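Local coordinates for protein cellulose hydrolase (Bacillus licheniformis, PDB 4YZT) that cleaves beta-1,4-glucosidic linkages in cellulose as a tri-modular family 5 endoglucanase, here holding a bound cellotetraose, at residues N233-T238 and S483-L488; E248-I253 and H295-V300; I339-L344 and S353-D358; I369-E374 and V410-T415; T465-V470 and T516-L521. All coordinates share one frame; numbering follows the deposited sequence.

Contacts 2 to 5 follow one another along the chain through three modules. Contact 2 lies in the catalytic TIM barrel, between two helices and the strand that closes it. Contacts 3 and 4 share one mixed sheet of the X2 module, their centres about 14 Å apart and about 30 and 35 Å from contact 2. Contact 5 pairs strands 462-470 and 515-522 of the C-terminal module. Contact 1 joins a barrel loop, residues 233-238, to that module, 245 residues on; its centre is about 10 Å from that of contact 5, and the two touch. Contacts 2, 3 and 4 fall inside the loop that contact 1 closes, so it ties the last module back to the first.

Contact 1 of 5, residues N233-T238 and S483-L488; sequences NWWGRT and SWTPYL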
# COMPACT_ATOMS: atom_id res chain seq x y z
N ASN A 233 -1.24 -10.01 2.65
CA ASN A 233 -2.09 -11.19 2.90
C ASN A 233 -1.36 -12.48 2.51
O ASN A 233 -1.78 -13.20 1.62
CB ASN A 233 -3.43 -11.09 2.17
CG ASN A 233 -4.39 -12.21 2.56
OD1 ASN A 233 -4.17 -12.92 3.54
ND2 ASN A 233 -5.44 -12.39 1.78
N TRP A 234 -0.24 -12.72 3.18
CA TRP A 234 0.48 -13.98 3.03
C TRP A 234 0.14 -14.92 4.19
O TRP A 234 -0.09 -14.47 5.31
CB TRP A 234 1.99 -13.73 3.00
CG TRP A 234 2.55 -13.26 1.68
CD1 TRP A 234 1.86 -12.71 0.64
CD2 TRP A 234 3.92 -13.33 1.26
NE1 TRP A 234 2.72 -12.43 -0.40
CE2 TRP A 234 3.99 -12.81 -0.04
CE3 TRP A 234 5.10 -13.81 1.86
CZ2 TRP A 234 5.19 -12.73 -0.76
CZ3 TRP A 234 6.28 -13.73 1.16
CH2 TRP A 234 6.32 -13.19 -0.14
N TRP A 235 0.14 -16.22 3.92
CA TRP A 235 0.01 -17.26 4.94
C TRP A 235 -1.19 -17.12 5.86
O TRP A 235 -1.13 -17.51 7.03
CB TRP A 235 1.29 -17.31 5.79
CG TRP A 235 2.56 -17.43 4.97
CD1 TRP A 235 2.79 -18.28 3.94
CD2 TRP A 235 3.77 -16.68 5.13
NE1 TRP A 235 4.05 -18.11 3.44
CE2 TRP A 235 4.68 -17.12 4.15
CE3 TRP A 235 4.17 -15.66 6.00
CZ2 TRP A 235 5.96 -16.59 4.02
CZ3 TRP A 235 5.43 -15.13 5.88
CH2 TRP A 235 6.32 -15.60 4.89
N GLY A 236 -2.29 -16.57 5.34
CA GLY A 236 -3.52 -16.47 6.11
C GLY A 236 -3.53 -15.37 7.15
O GLY A 236 -4.41 -15.36 8.02
N ARG A 237 -2.60 -14.41 7.06
CA ARG A 237 -2.58 -13.31 8.03
C ARG A 237 -3.54 -12.21 7.59
O ARG A 237 -3.13 -11.18 7.04
CB ARG A 237 -1.14 -12.74 8.19
CG ARG A 237 -0.98 -11.83 9.41
CD ARG A 237 0.49 -11.47 9.70
NE ARG A 237 0.62 -10.74 10.96
CZ ARG A 237 1.75 -10.64 11.66
NH1 ARG A 237 2.87 -11.22 11.22
NH2 ARG A 237 1.77 -9.96 12.81
N THR A 238 -4.82 -12.43 7.85
CA THR A 238 -5.89 -11.63 7.28
C THR A 238 -6.35 -10.47 8.15
O THR A 238 -7.19 -9.68 7.72
CB THR A 238 -7.12 -12.50 6.98
OG1 THR A 238 -7.59 -13.08 8.20
CG2 THR A 238 -6.77 -13.63 6.00
N SER A 483 7.51 -24.48 4.50
CA SER A 483 7.37 -25.76 5.18
C SER A 483 6.37 -25.77 6.35
O SER A 483 5.83 -26.83 6.68
CB SER A 483 8.73 -26.22 5.70
OG SER A 483 9.21 -25.30 6.65
N TRP A 484 6.14 -24.61 6.96
CA TRP A 484 5.49 -24.56 8.28
C TRP A 484 3.98 -24.27 8.25
O TRP A 484 3.32 -24.29 9.29
CB TRP A 484 6.16 -23.49 9.14
CG TRP A 484 5.82 -22.10 8.68
CD1 TRP A 484 4.80 -21.31 9.12
CD2 TRP A 484 6.48 -21.34 7.65
NE1 TRP A 484 4.78 -20.11 8.44
CE2 TRP A 484 5.81 -20.10 7.54
CE3 TRP A 484 7.58 -21.59 6.81
CZ2 TRP A 484 6.19 -19.12 6.63
CZ3 TRP A 484 7.97 -20.60 5.92
CH2 TRP A 484 7.28 -19.39 5.83
N THR A 485 3.44 -23.99 7.07
CA THR A 485 2.03 -23.62 6.94
C THR A 485 1.44 -24.08 5.61
O THR A 485 2.14 -24.11 4.59
CB THR A 485 1.82 -22.08 7.06
OG1 THR A 485 0.43 -21.77 6.93
CG2 THR A 485 2.58 -21.31 5.96
N PRO A 486 0.15 -24.46 5.63
CA PRO A 486 -0.55 -24.82 4.39
C PRO A 486 -1.18 -23.60 3.75
O PRO A 486 -1.71 -23.69 2.64
CB PRO A 486 -1.61 -25.80 4.88
CG PRO A 486 -1.99 -25.24 6.23
CD PRO A 486 -0.67 -24.75 6.82
N TYR A 487 -1.10 -22.46 4.42
CA TYR A 487 -1.77 -21.27 3.90
C TYR A 487 -0.98 -20.66 2.75
O TYR A 487 0.25 -20.57 2.79
CB TYR A 487 -2.02 -20.24 5.01
CG TYR A 487 -3.24 -20.62 5.83
CD1 TYR A 487 -3.12 -21.40 6.96
CD2 TYR A 487 -4.52 -20.25 5.43
CE1 TYR A 487 -4.22 -21.78 7.70
CE2 TYR A 487 -5.63 -20.61 6.15
CZ TYR A 487 -5.48 -21.37 7.28
OH TYR A 487 -6.58 -21.74 8.01
N LEU A 488 -1.72 -20.30 1.70
CA LEU A 488 -1.17 -19.74 0.47
C LEU A 488 -1.09 -18.21 0.53
O LEU A 488 -1.56 -17.58 1.49
CB LEU A 488 -2.02 -20.17 -0.73
CG LEU A 488 -2.29 -21.69 -0.88
CD1 LEU A 488 -3.17 -21.93 -2.09
CD2 LEU A 488 -0.98 -22.44 -1.03
O HOH W 1 -3.11 -15.66 2.68
O HOH W 2 0.10 -19.57 8.36
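Trp235 and Tyr487 bring two irregular loops to a CA-CA separation of 4.5 Å where a type I' turn, Trp234 to Arg237, leaves the Schellman motif at Asn233. The direct backbone link, Trp235 N to Leu488 O, is weak at 3.3 Å, and the same N-H is bonded to the side chain of Asn489. Trp235 gives the largest single share, 110 of the 291 Å² buried. Trp484 meets its indole edge-to-face: Trp484 CZ2 stands over the centre of one face, 3.5 Å from Trp235 CE2, with the ring planes 67° apart. The opposite face carries Trp234 CE3, towards the rim. Thr485 CG2 approaches obliquely, 3.6 Å from Trp235 CD1, while Tyr487 O lies at the ring edge. Tyr487 CB presses on the turn, 3.3 Å from Trp235 C, its ring passing beside Gly236, which has no side chain to obstruct it. Two waters extend the interface. One accepts from Gly236 N at 2.9 Å and is placed to donate to Asn233 O and Leu488 O, though more acceptors lie near than it has protons; the other donates to Trp235 O and is hydrogen-bonded to Thr485 OG1, which also accepts from Tyr487 N in an ST turn. The barrel loop, between helices 228-231 and 243-261, thereby sits against strand 462-470: Asn233 ND2 bonds Ala464 O, Tyr487 OH reaches Glu520 on strand 515-522, and Leu488 packs on Phe517.

Contact 2 of 5, residues E248-I253 and H295-V300; sequences EMEEDI and HKYQMV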
# COMPACT_ATOMS: atom_id res chain seq x y z
N GLU A 248 4.40 -2.74 18.61
CA GLU A 248 5.54 -3.09 17.77
C GLU A 248 5.73 -2.12 16.60
O GLU A 248 6.87 -1.79 16.23
CB GLU A 248 5.40 -4.52 17.27
CG GLU A 248 5.71 -5.54 18.37
CD GLU A 248 5.10 -6.91 18.12
OE1 GLU A 248 4.54 -7.16 17.03
OE2 GLU A 248 5.20 -7.75 19.04
N MET A 249 4.62 -1.65 16.04
CA MET A 249 4.67 -0.65 14.99
C MET A 249 5.35 0.62 15.52
O MET A 249 6.25 1.17 14.86
CB MET A 249 3.28 -0.33 14.46
CG MET A 249 3.26 0.79 13.44
SD MET A 249 1.59 1.13 12.84
CE MET A 249 1.53 0.01 11.45
N GLU A 250 4.97 1.08 16.71
CA GLU A 250 5.58 2.29 17.26
C GLU A 250 7.06 2.08 17.58
O GLU A 250 7.91 2.93 17.25
CB GLU A 250 4.84 2.77 18.52
CG GLU A 250 5.49 3.98 19.19
CD GLU A 250 4.51 4.86 19.96
OE1 GLU A 250 3.41 4.39 20.30
OE2 GLU A 250 4.86 6.03 20.24
N GLU A 251 7.38 0.95 18.21
CA GLU A 251 8.76 0.65 18.57
C GLU A 251 9.65 0.50 17.34
O GLU A 251 10.84 0.73 17.40
CB GLU A 251 8.84 -0.60 19.45
CG GLU A 251 8.38 -0.40 20.90
CD GLU A 251 8.77 0.97 21.51
OE1 GLU A 251 9.99 1.25 21.68
OE2 GLU A 251 7.86 1.77 21.83
N ASP A 252 9.05 0.13 16.21
CA ASP A 252 9.78 0.08 14.95
C ASP A 252 10.33 1.45 14.54
O ASP A 252 11.49 1.55 14.14
CB ASP A 252 8.90 -0.46 13.82
CG ASP A 252 8.95 -1.98 13.72
OD1 ASP A 252 9.77 -2.61 14.42
OD2 ASP A 252 8.17 -2.55 12.92
N ILE A 253 9.52 2.49 14.64
CA ILE A 253 9.89 3.77 14.03
C ILE A 253 10.41 4.81 15.04
O ILE A 253 11.13 5.73 14.66
CB ILE A 253 8.70 4.36 13.23
CG1 ILE A 253 7.61 4.88 14.17
CG2 ILE A 253 8.12 3.30 12.28
CD1 ILE A 253 6.47 5.55 13.42
N HIS A 295 3.10 11.01 11.85
CA HIS A 295 2.87 12.41 12.18
C HIS A 295 3.43 12.76 13.56
O HIS A 295 4.11 13.78 13.71
CB HIS A 295 1.37 12.74 12.10
CG HIS A 295 1.08 14.20 11.92
ND1 HIS A 295 0.91 15.07 12.98
CD2 HIS A 295 0.95 14.96 10.80
CE1 HIS A 295 0.70 16.29 12.53
NE2 HIS A 295 0.70 16.25 11.21
N LYS A 296 3.16 11.92 14.55
CA LYS A 296 3.67 12.12 15.91
C LYS A 296 5.18 12.28 15.93
O LYS A 296 5.73 13.09 16.69
CB LYS A 296 3.27 10.93 16.79
CG LYS A 296 3.85 10.93 18.21
CD LYS A 296 3.43 9.63 18.93
CE LYS A 296 3.83 9.61 20.38
NZ LYS A 296 3.49 8.30 21.01
N TYR A 297 5.87 11.50 15.10
CA TYR A 297 7.33 11.52 15.13
C TYR A 297 7.90 12.38 14.00
O TYR A 297 9.08 12.28 13.68
CB TYR A 297 7.89 10.10 15.10
CG TYR A 297 7.65 9.37 16.41
CD1 TYR A 297 8.29 9.78 17.58
CD2 TYR A 297 6.78 8.28 16.49
CE1 TYR A 297 8.07 9.14 18.79
CE2 TYR A 297 6.56 7.63 17.71
CZ TYR A 297 7.22 8.06 18.84
OH TYR A 297 7.01 7.44 20.05
N GLN A 298 7.06 13.24 13.44
CA GLN A 298 7.48 14.21 12.42
C GLN A 298 8.12 13.58 11.17
O GLN A 298 9.12 14.10 10.66
CB GLN A 298 8.46 15.21 13.04
CG GLN A 298 7.91 15.90 14.29
CD GLN A 298 8.97 16.71 15.00
OE1 GLN A 298 9.75 17.42 14.36
NE2 GLN A 298 9.04 16.61 16.31
N MET A 299 7.52 12.50 10.68
CA MET A 299 7.97 11.83 9.46
C MET A 299 6.91 11.91 8.38
O MET A 299 5.75 11.61 8.63
CB MET A 299 8.29 10.36 9.75
CG MET A 299 9.34 10.19 10.82
SD MET A 299 9.28 8.53 11.47
CE MET A 299 10.64 8.62 12.64
N VAL A 300 7.30 12.35 7.18
CA VAL A 300 6.35 12.51 6.09
C VAL A 300 5.97 11.14 5.52
O VAL A 300 6.83 10.42 5.02
CB VAL A 300 6.94 13.38 4.97
CG1 VAL A 300 5.98 13.46 3.78
CG2 VAL A 300 7.33 14.77 5.48
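Glu250 and Lys296 both hold CG anti to the backbone N (chi1 176° and 174°), and both chains run extended from there, crossing at about a right angle so that carboxylate and ammonium converge. Glu250 OE2 is gripped twice. Lys296 NZ forms a salt bridge to its syn lone pair at 2.8 Å, and Tyr297 OH donates to the anti lone pair at 2.6 Å. Two donors on one oxygen are consistent with an ionised carboxylate. The carboxylate plane is turned 71° from the tyrosine ring, and OE2 sits near that ring's plane at its edge, while Lys296 CG lies over the centre of one face. Deeper in, Ile253 CD1 packs 4.1 Å from Tyr297 CD2, and Met299 CE reaches Ile253 O at 3.6 Å. Tyr297 follows the end of helix 280-296, where Gln298 completes a Schellman motif before strand 299-303 begins. Helix 243-261 thus packs beside the last helix-to-strand turn of a closed eight-stranded (beta/alpha)8 TIM barrel.

Contact 3 of 5, residues I339-L344 and S353-D358; sequences IKPADL and SDQTVD
A beta hairpin of the X2 module pairs strands 338-347 and 355-360 here, with Lys340 and Asp358 as an antiparallel hydrogen-bonded pair. Lys340 N donates to Asp358 O at 2.8 Å, and Asp358 N returns a bond to Lys340 O at 2.9 Å. Beside the pair, Ile339 CA makes a C-H...O contact with the same Asp358 O, 3.4 Å away. Pairing between the segments stops at the cis peptide before Pro341, where strand 338-347 is interrupted; Pro341 CD then rests 3.9 Å from Thr356 O. Farther along, the side chains take over. Leu344 and Gln355 run alongside one another with opposite headings: Leu344 CD1 lies 3.5 Å from Gln355 CD, and CD2 is near Gln355 CG. A bend at chi2 (66°) brings Gln355 CD over to Leu344; the amide NE2 donates to Thr356 O at 3.0 Å. On the buried side Ile339 CB touches Val357 CG1 at 3.9 Å. The hairpin is part of the mixed beta sheet of the X2 module, a family of the immunoglobulin-like E-set clan.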
# COMPACT_ATOMS: atom_id res chain seq x y z
N ILE A 339 -14.70 2.21 13.72
CA ILE A 339 -15.78 1.32 14.15
C ILE A 339 -15.46 -0.16 13.94
O ILE A 339 -14.68 -0.52 13.05
CB ILE A 339 -17.12 1.63 13.41
CG1 ILE A 339 -17.01 1.28 11.92
CG2 ILE A 339 -17.53 3.08 13.62
CD1 ILE A 339 -18.33 1.38 11.17
N LYS A 340 -16.05 -1.01 14.78
CA LYS A 340 -15.95 -2.47 14.65
C LYS A 340 -17.30 -3.10 15.01
O LYS A 340 -17.77 -2.94 16.13
CB LYS A 340 -14.85 -3.03 15.56
CG LYS A 340 -14.36 -4.41 15.18
CD LYS A 340 -13.16 -4.83 16.02
CE LYS A 340 -12.62 -6.19 15.57
NZ LYS A 340 -11.56 -6.70 16.49
N PRO A 341 -17.92 -3.81 14.06
CA PRO A 341 -17.39 -4.18 12.74
C PRO A 341 -17.61 -3.10 11.70
O PRO A 341 -18.49 -2.26 11.85
CB PRO A 341 -18.19 -5.44 12.39
CG PRO A 341 -19.53 -5.19 13.01
CD PRO A 341 -19.27 -4.39 14.28
N ALA A 342 -16.82 -3.14 10.63
CA ALA A 342 -17.02 -2.26 9.49
C ALA A 342 -17.91 -2.92 8.45
O ALA A 342 -18.57 -2.26 7.67
CB ALA A 342 -15.68 -1.87 8.88
N ASP A 343 -17.89 -4.25 8.44
CA ASP A 343 -18.79 -5.04 7.60
C ASP A 343 -19.69 -5.89 8.47
O ASP A 343 -19.21 -6.76 9.21
CB ASP A 343 -17.99 -5.93 6.64
CG ASP A 343 -17.59 -5.22 5.37
OD1 ASP A 343 -18.35 -4.35 4.87
OD2 ASP A 343 -16.50 -5.54 4.84
N LEU A 344 -20.99 -5.66 8.39
CA LEU A 344 -21.93 -6.45 9.17
C LEU A 344 -22.60 -7.51 8.28
O LEU A 344 -23.35 -7.16 7.37
CB LEU A 344 -22.97 -5.55 9.82
CG LEU A 344 -24.04 -6.27 10.64
CD1 LEU A 344 -23.35 -7.05 11.75
CD2 LEU A 344 -25.04 -5.28 11.20
N SER A 353 -31.49 -9.67 15.92
CA SER A 353 -31.46 -9.07 17.24
C SER A 353 -30.70 -7.77 17.17
O SER A 353 -30.13 -7.44 16.12
CB SER A 353 -30.82 -10.01 18.26
OG SER A 353 -29.47 -10.28 17.93
N ASP A 354 -30.69 -7.01 18.26
CA ASP A 354 -29.95 -5.76 18.30
C ASP A 354 -28.49 -6.03 17.99
O ASP A 354 -27.94 -7.08 18.34
CB ASP A 354 -30.11 -5.07 19.65
CG ASP A 354 -31.54 -4.66 19.94
OD1 ASP A 354 -32.36 -4.65 19.00
OD2 ASP A 354 -31.85 -4.36 21.11
N GLN A 355 -27.85 -5.07 17.31
CA GLN A 355 -26.48 -5.21 16.87
C GLN A 355 -25.58 -4.18 17.54
O GLN A 355 -25.86 -2.99 17.49
CB GLN A 355 -26.38 -5.04 15.36
CG GLN A 355 -24.96 -5.06 14.84
CD GLN A 355 -24.31 -6.41 15.04
OE1 GLN A 355 -24.96 -7.45 14.91
NE2 GLN A 355 -23.02 -6.40 15.38
N THR A 356 -24.49 -4.64 18.15
CA THR A 356 -23.56 -3.73 18.79
C THR A 356 -22.44 -3.34 17.83
O THR A 356 -21.89 -4.18 17.11
CB THR A 356 -22.97 -4.34 20.08
OG1 THR A 356 -24.02 -4.51 21.04
CG2 THR A 356 -21.90 -3.44 20.69
N VAL A 357 -22.15 -2.04 17.79
CA VAL A 357 -21.01 -1.51 17.06
C VAL A 357 -20.13 -0.78 18.06
O VAL A 357 -20.58 0.17 18.70
CB VAL A 357 -21.43 -0.55 15.93
CG1 VAL A 357 -20.22 -0.13 15.10
CG2 VAL A 357 -22.47 -1.18 15.04
N ASP A 358 -18.89 -1.23 18.21
CA ASP A 358 -17.94 -0.57 19.10
C ASP A 358 -17.14 0.48 18.34
O ASP A 358 -16.76 0.29 17.19
CB ASP A 358 -16.99 -1.60 19.73
CG ASP A 358 -17.71 -2.57 20.65
OD1 ASP A 358 -18.53 -2.12 21.49
OD2 ASP A 358 -17.46 -3.79 20.54

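Contact 4 of 5, residues I369-E374 and V410-T415; sequences IYQKSE and VKAQLT
Tyr370 and Thr415 form an antiparallel hydrogen-bonded pair where strands 366-371 and 409-418 meet in the mixed sheet of the X2 module; segments 369-371 and 410-415 run at 149° to each other. Of the backbone bonds, Thr415 N to Tyr370 O is 2.7 Å and Tyr370 N to Thr415 O is 2.9 Å. Weaker C-H...O contacts flank them, with Leu414 CA 3.3 Å from Tyr370 O and Ile369 CA 3.4 Å from Thr415 O. One water bridges the type II' turn Gln371 to Glu374 to the middle of strand 409-418: it donates to Gln413 O at 2.9 Å, is hydrogen-bonded to Thr415 OG1, and accepts weakly from Lys372 N. Apolar packing falls on the buried side, Ile369 CG2 against Leu414 CB at 4.0 Å, beneath helix 395-401, whose Leu401 touches Leu414. Lys411 and Ala412 both face Ile428 in a classic beta bulge on the other edge of strand 409-418. The extended Gln371 side chain, CG anti to the backbone N (chi1 -177°), finishes with NE2 3.4 Å from Ala412 CB.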
# COMPACT_ATOMS: atom_id res chain seq x y z
N ILE A 369 -25.67 9.08 12.77
CA ILE A 369 -25.61 7.90 11.92
C ILE A 369 -26.62 8.03 10.78
O ILE A 369 -27.83 8.21 11.00
CB ILE A 369 -25.89 6.61 12.71
CG1 ILE A 369 -24.94 6.50 13.91
CG2 ILE A 369 -25.72 5.40 11.81
CD1 ILE A 369 -25.26 5.35 14.86
N TYR A 370 -26.13 7.94 9.55
CA TYR A 370 -26.95 8.21 8.38
C TYR A 370 -27.03 7.05 7.40
O TYR A 370 -26.11 6.25 7.27
CB TYR A 370 -26.41 9.44 7.62
CG TYR A 370 -26.39 10.71 8.44
CD1 TYR A 370 -25.38 10.94 9.36
CD2 TYR A 370 -27.36 11.68 8.26
CE1 TYR A 370 -25.35 12.10 10.11
CE2 TYR A 370 -27.34 12.85 9.01
CZ TYR A 370 -26.33 13.05 9.93
OH TYR A 370 -26.30 14.21 10.67
N GLN A 371 -28.16 6.98 6.72
CA GLN A 371 -28.26 6.18 5.52
C GLN A 371 -28.55 7.11 4.35
O GLN A 371 -29.57 7.81 4.34
CB GLN A 371 -29.34 5.12 5.66
CG GLN A 371 -29.43 4.22 4.46
CD GLN A 371 -30.64 3.34 4.52
OE1 GLN A 371 -31.65 3.69 5.13
NE2 GLN A 371 -30.56 2.19 3.87
N LYS A 372 -27.63 7.12 3.38
CA LYS A 372 -27.58 8.15 2.34
C LYS A 372 -27.33 9.49 3.01
O LYS A 372 -26.23 9.75 3.51
CB LYS A 372 -28.87 8.19 1.51
N SER A 373 -28.34 10.34 3.04
CA SER A 373 -28.27 11.58 3.81
C SER A 373 -29.44 11.65 4.77
O SER A 373 -29.73 12.69 5.35
CB SER A 373 -28.23 12.80 2.90
OG SER A 373 -27.20 12.67 1.93
N GLU A 374 -30.11 10.52 4.96
CA GLU A 374 -31.19 10.46 5.92
C GLU A 374 -30.68 9.90 7.23
O GLU A 374 -30.12 8.81 7.25
CB GLU A 374 -32.34 9.61 5.38
N VAL A 410 -24.48 -6.21 -0.46
CA VAL A 410 -24.62 -5.03 0.38
C VAL A 410 -26.03 -4.47 0.24
O VAL A 410 -26.43 -4.08 -0.85
CB VAL A 410 -23.58 -3.95 -0.01
CG1 VAL A 410 -23.60 -2.82 0.98
CG2 VAL A 410 -22.21 -4.57 -0.06
N LYS A 411 -26.79 -4.46 1.34
CA LYS A 411 -28.18 -4.02 1.27
C LYS A 411 -28.33 -2.56 1.70
O LYS A 411 -29.26 -1.88 1.28
CB LYS A 411 -29.07 -4.90 2.15
CG LYS A 411 -28.91 -6.38 1.91
CD LYS A 411 -29.17 -6.78 0.46
CE LYS A 411 -30.64 -6.78 0.14
NZ LYS A 411 -30.87 -7.38 -1.20
N ALA A 412 -27.40 -2.10 2.52
CA ALA A 412 -27.44 -0.72 3.01
C ALA A 412 -26.09 -0.34 3.61
O ALA A 412 -25.28 -1.21 3.92
CB ALA A 412 -28.55 -0.55 4.03
N GLN A 413 -25.84 0.96 3.74
CA GLN A 413 -24.63 1.46 4.38
C GLN A 413 -24.99 2.47 5.45
O GLN A 413 -25.78 3.38 5.22
CB GLN A 413 -23.70 2.11 3.36
CG GLN A 413 -23.07 1.17 2.38
CD GLN A 413 -22.19 1.90 1.38
OE1 GLN A 413 -22.54 2.99 0.92
NE2 GLN A 413 -21.04 1.32 1.07
N LEU A 414 -24.40 2.33 6.63
CA LEU A 414 -24.58 3.34 7.66
C LEU A 414 -23.32 4.19 7.76
O LEU A 414 -22.22 3.67 7.94
CB LEU A 414 -24.92 2.70 9.01
CG LEU A 414 -26.18 1.83 9.01
CD1 LEU A 414 -26.44 1.28 10.40
CD2 LEU A 414 -27.40 2.61 8.50
N THR A 415 -23.49 5.50 7.61
CA THR A 415 -22.38 6.44 7.74
C THR A 415 -22.36 7.06 9.14
O THR A 415 -23.26 7.80 9.51
CB THR A 415 -22.46 7.55 6.68
OG1 THR A 415 -22.37 6.97 5.37
CG2 THR A 415 -21.33 8.55 6.85
O HOH W 3 -24.78 6.00 4.61

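Contact 5 of 5, residues T465-V470 and T516-L521; sequences TVKGVV and TFTFEL
Lys467 O is approached by two groups of the facing strand: Thr518 N donates to it at 2.9 Å with an N-H...O angle of 162°, and Phe517 CA adds a C-H...O contact at 3.3 Å. Two-way bonding repeats in each hydrogen-bonded pair, Thr465 with Glu520, Lys467 with Thr518 and Val469 with Thr516, six N-H...O bonds in all. The strands run almost antiparallel, their axes 165° apart. Between these pairs, Val466 faces Phe519 and Gly468 faces Phe517 as non-hydrogen-bonded pairs, with their residues on the opposite side of the sheet. There Val466 CG1 stands over the centre of the Phe519 ring, 4.0 Å from its centroid and 9° off the normal, a CH-pi contact, while Val466 CG2 meets Phe519 CD2 at 3.5 Å. Phe517 CD1 lies against the bare Gly468 CA at 3.7 Å, its ring taking the room beside the glycine. On the other face Lys467 and Thr518 lie side by side, Lys467 CG 3.8 Å from Thr518 CB, and Thr465 CG2 comes 3.5 Å from Glu520 OE1. Glu520 OE2 is taken by Tyr487 OH from the neighbouring loop, and Thr516 OG1 pairs with Asp471 and Lys531. Phe519 touches Leu501 and Leu503, and Phe517 touches Leu503, of the other sheet, as in a beta sandwich whose aromatic face is turned inward.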
# COMPACT_ATOMS: atom_id res chain seq x y z
N THR A 465 -8.81 -15.96 2.59
CA THR A 465 -7.52 -16.61 2.35
C THR A 465 -7.76 -18.05 1.86
O THR A 465 -8.90 -18.50 1.77
CB THR A 465 -6.63 -16.59 3.62
OG1 THR A 465 -5.33 -17.13 3.31
CG2 THR A 465 -7.25 -17.40 4.73
N VAL A 466 -6.69 -18.76 1.53
CA VAL A 466 -6.81 -20.13 1.05
C VAL A 466 -5.69 -20.98 1.66
O VAL A 466 -4.57 -20.50 1.76
CB VAL A 466 -6.71 -20.23 -0.50
CG1 VAL A 466 -7.09 -21.64 -0.97
CG2 VAL A 466 -7.57 -19.18 -1.18
N LYS A 467 -5.98 -22.22 2.06
CA LYS A 467 -4.92 -23.16 2.42
C LYS A 467 -5.03 -24.40 1.53
O LYS A 467 -6.11 -24.70 0.98
CB LYS A 467 -4.98 -23.55 3.90
CG LYS A 467 -6.29 -24.22 4.33
CD LYS A 467 -6.17 -24.88 5.71
CE LYS A 467 -7.52 -25.37 6.23
NZ LYS A 467 -7.40 -25.95 7.60
N GLY A 468 -3.91 -25.10 1.37
CA GLY A 468 -3.86 -26.27 0.53
C GLY A 468 -3.04 -27.36 1.19
O GLY A 468 -1.93 -27.10 1.66
N VAL A 469 -3.58 -28.57 1.20
CA VAL A 469 -3.04 -29.69 1.95
C VAL A 469 -2.95 -30.93 1.06
O VAL A 469 -3.85 -31.17 0.25
CB VAL A 469 -3.93 -29.98 3.19
CG1 VAL A 469 -3.63 -31.31 3.79
CG2 VAL A 469 -3.79 -28.86 4.23
N VAL A 470 -1.87 -31.69 1.18
CA VAL A 470 -1.76 -32.95 0.45
C VAL A 470 -2.56 -34.00 1.21
O VAL A 470 -2.35 -34.21 2.40
CB VAL A 470 -0.31 -33.40 0.29
CG1 VAL A 470 -0.23 -34.66 -0.57
CG2 VAL A 470 0.54 -32.27 -0.31
N THR A 516 -6.45 -31.06 -1.19
CA THR A 516 -7.68 -30.39 -0.80
C THR A 516 -7.37 -28.93 -0.50
O THR A 516 -6.47 -28.63 0.29
CB THR A 516 -8.31 -31.06 0.45
OG1 THR A 516 -8.66 -32.42 0.14
CG2 THR A 516 -9.55 -30.31 0.90
N PHE A 517 -8.10 -28.03 -1.15
CA PHE A 517 -7.96 -26.59 -0.91
C PHE A 517 -9.17 -26.06 -0.17
O PHE A 517 -10.31 -26.38 -0.51
CB PHE A 517 -7.78 -25.84 -2.23
CG PHE A 517 -6.49 -26.16 -2.92
CD1 PHE A 517 -5.38 -25.37 -2.71
CD2 PHE A 517 -6.40 -27.26 -3.75
CE1 PHE A 517 -4.16 -25.69 -3.33
CE2 PHE A 517 -5.21 -27.58 -4.38
CZ PHE A 517 -4.09 -26.79 -4.16
N THR A 518 -8.91 -25.26 0.86
CA THR A 518 -9.98 -24.65 1.62
C THR A 518 -9.99 -23.14 1.38
O THR A 518 -9.06 -22.43 1.79
CB THR A 518 -9.85 -24.93 3.13
OG1 THR A 518 -9.83 -26.35 3.37
CG2 THR A 518 -11.01 -24.30 3.90
N PHE A 519 -11.03 -22.67 0.70
CA PHE A 519 -11.21 -21.25 0.44
C PHE A 519 -11.96 -20.63 1.61
O PHE A 519 -13.18 -20.78 1.71
CB PHE A 519 -11.95 -21.02 -0.89
CG PHE A 519 -11.13 -21.38 -2.10
CD1 PHE A 519 -11.05 -22.69 -2.52
CD2 PHE A 519 -10.44 -20.40 -2.80
CE1 PHE A 519 -10.28 -23.04 -3.62
CE2 PHE A 519 -9.68 -20.73 -3.90
CZ PHE A 519 -9.60 -22.06 -4.32
N GLU A 520 -11.23 -19.97 2.51
CA GLU A 520 -11.85 -19.39 3.70
C GLU A 520 -12.40 -18.01 3.35
O GLU A 520 -11.73 -17.19 2.71
CB GLU A 520 -10.84 -19.30 4.86
CG GLU A 520 -10.28 -20.64 5.29
CD GLU A 520 -9.30 -20.56 6.46
OE1 GLU A 520 -9.03 -19.45 6.98
OE2 GLU A 520 -8.80 -21.63 6.87
N LEU A 521 -13.64 -17.79 3.74
CA LEU A 521 -14.38 -16.60 3.35
C LEU A 521 -14.67 -15.66 4.51
O LEU A 521 -14.49 -16.02 5.68
CB LEU A 521 -15.70 -17.02 2.69
CG LEU A 521 -15.53 -18.00 1.53
CD1 LEU A 521 -16.85 -18.68 1.15
CD2 LEU A 521 -14.96 -17.26 0.34